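Citrate synthase (Metallosphaera sedula, PDB 6ABW) catalyses the condensation of oxaloacetate with acetyl-CoA to give citrate and free CoA, the reaction that feeds carbon into the tricarboxylic acid cycle. Local coordinates at the interface of chains A and B. Coordinates in Å, arbitrary orientation; residue numbers count along the deposited sequence, not the author numbering. Chains: chain A/B, Citrate synthase.

The interface of chains A and B. Residues chain A 90, 114, 117-118; chain B 97-99, 102.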
ATOM      1  N   GLN A  90      12.892  11.724  13.005  1.00 19.79           N
ATOM      2  CA  GLN A  90      11.449  11.679  12.974  1.00 20.35           C
ATOM      3  C   GLN A  90      10.955  10.277  12.589  1.00 21.33           C
ATOM      4  O   GLN A  90       9.922   9.845  13.090  1.00 19.21           O
ATOM      5  CB  GLN A  90      10.895  12.721  12.019  1.00 23.28           C
ATOM      6  CG  GLN A  90      11.078  14.153  12.483  1.00 26.29           C
ATOM      7  CD  GLN A  90      12.470  14.733  12.313  1.00 32.76           C
ATOM      8  OE1 GLN A  90      13.328  14.219  11.562  1.00 29.12           O
ATOM      9  NE2 GLN A  90      12.711  15.805  13.032  1.00 39.79           N
ATOM     10  N   ALA A 114       6.723   7.044   6.064  1.00  8.56           N
ATOM     11  CA  ALA A 114       7.502   8.233   6.396  1.00  8.90           C
ATOM     12  C   ALA A 114       8.734   8.398   5.550  1.00  8.89           C
ATOM     13  O   ALA A 114       9.037   9.485   5.100  1.00  9.52           O
ATOM     14  CB  ALA A 114       7.865   8.238   7.885  1.00  9.80           C
ATOM     15  N   SER A 117       7.704   9.845   2.207  1.00 10.34           N
ATOM     16  CA  SER A 117       7.449  11.260   2.272  1.00 11.79           C
ATOM     17  C   SER A 117       8.740  12.065   2.288  1.00 13.86           C
ATOM     18  O   SER A 117       8.788  13.167   1.751  1.00 14.84           O
ATOM     19  CB  SER A 117       6.648  11.546   3.553  1.00 12.71           C
ATOM     20  OG  SER A 117       5.321  11.023   3.420  1.00 16.38           O
ATOM     21  N   ILE A 118       9.789  11.526   2.905  1.00 12.80           N
ATOM     22  CA  ILE A 118      11.069  12.229   3.039  1.00 13.18           C
ATOM     23  C   ILE A 118      11.975  12.025   1.798  1.00 13.69           C
ATOM     24  O   ILE A 118      12.587  12.986   1.334  1.00 14.37           O
ATOM     25  CB  ILE A 118      11.742  11.759   4.347  1.00 13.60           C
ATOM     26  CG1 ILE A 118      10.902  12.237   5.520  1.00 15.43           C
ATOM     27  CG2 ILE A 118      13.187  12.206   4.425  1.00 14.54           C
ATOM     28  CD1 ILE A 118      11.211  11.576   6.821  1.00 15.51           C
TER
ATOM     29  N   SER B  97       5.229  15.784  12.368  1.00 16.94           N
ATOM     30  CA  SER B  97       6.685  15.600  12.367  1.00 20.05           C
ATOM     31  C   SER B  97       7.278  15.411  10.947  1.00 20.18           C
ATOM     32  O   SER B  97       8.487  15.482  10.775  1.00 18.84           O
ATOM     33  CB  SER B  97       7.047  14.439  13.262  1.00 22.44           C
ATOM     34  OG  SER B  97       6.758  13.279  12.585  1.00 24.29           O
ATOM     35  N   LEU B  98       6.424  15.195   9.942  1.00 14.98           N
ATOM     36  CA  LEU B  98       6.894  15.137   8.547  1.00 15.59           C
ATOM     37  C   LEU B  98       7.286  16.530   8.058  1.00 16.21           C
ATOM     38  O   LEU B  98       6.794  17.532   8.579  1.00 16.43           O
ATOM     39  CB  LEU B  98       5.835  14.493   7.688  1.00 15.67           C
ATOM     40  CG  LEU B  98       5.594  13.011   7.977  1.00 16.03           C
ATOM     41  CD1 LEU B  98       4.358  12.494   7.227  1.00 17.78           C
ATOM     42  CD2 LEU B  98       6.804  12.199   7.536  1.00 17.34           C
ATOM     43  N   PRO B  99       8.196  16.625   7.093  1.00 15.98           N
ATOM     44  CA  PRO B  99       8.502  17.952   6.534  1.00 17.21           C
ATOM     45  C   PRO B  99       7.264  18.628   6.001  1.00 17.85           C
ATOM     46  O   PRO B  99       6.416  17.991   5.416  1.00 16.04           O
ATOM     47  CB  PRO B  99       9.463  17.687   5.388  1.00 18.05           C
ATOM     48  CG  PRO B  99      10.034  16.364   5.703  1.00 17.91           C
ATOM     49  CD  PRO B  99       8.993  15.580   6.492  1.00 17.02           C
ATOM     50  N   SER B 102       6.033  18.171   2.474  1.00 16.11           N
ATOM     51  CA  SER B 102       5.797  16.791   1.963  1.00 16.25           C
ATOM     52  C   SER B 102       4.475  16.729   1.200  1.00 14.43           C
ATOM     53  O   SER B 102       3.555  17.484   1.497  1.00 14.24           O
ATOM     54  CB  SER B 102       5.671  15.772   3.099  1.00 17.53           C
ATOM     55  OG  SER B 102       6.705  15.886   4.015  1.00 18.86           O
TER
HETATM   56  O   HOH W   1       8.041  11.626  14.291  1.00 31.17           O
HETATM   57  O   HOH W   2       9.223  15.842   2.489  1.00 36.43           O
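A:Ile118, A:Ser117 and A:Gln90 meet B:Ser97, B:Leu98 and B:Pro99 in a patch of van der Waals contacts and water bridges within the two-fold interface between two citrate synthase subunits, the helical dimer typical of this family; the patch helps to join the subunits, and its centre lies about 37 Å from A:His270, the predicted active-site histidine. Helix 104-119 of chain A faces the end of helix 89-97 of chain B and the loop that follows. B:Leu98 inserts its forked tip: methyl CD2 lies 4.0 Å from CB of A:Ser117 and also touches CB of A:Ala114, while CD1 turns towards the A:Ser117 hydroxyl. Its CG stands anti to its own carbonyl carbon (chi1 -67°), which carries the fork across to chain A. Next to it, ring carbon CD of B:Pro99 packs against CG1 of A:Ile118 at 4.0 Å, with the two side chains set roughly perpendicular. CG of A:Gln90, placed beside its own backbone N (chi1 -69°), lies 3.4 Å from the backbone O of B:Ser97, a van der Waals contact. No N or O of one chain comes within bonding distance of the other in this patch, and the polar links run through two waters. One joins the carbonyl O of A:Gln90 to the hydroxyl OG of B:Ser97, which is 2.7 Å from the water. The other lies 2.8 Å from the carbonyl O of A:Ser117 and 2.9 Å from OG of B:Ser102. That same hydroxyl donates to the carbonyl O of B:Pro99 at 2.5 Å, approaching tilted 23° from the carbonyl plane, and thereby ties the loop to itself. An alanine in place of B:Ser102 would probably break the water link to the A:Ser117 carbonyl and leave the B:Pro99 carbonyl without this donor.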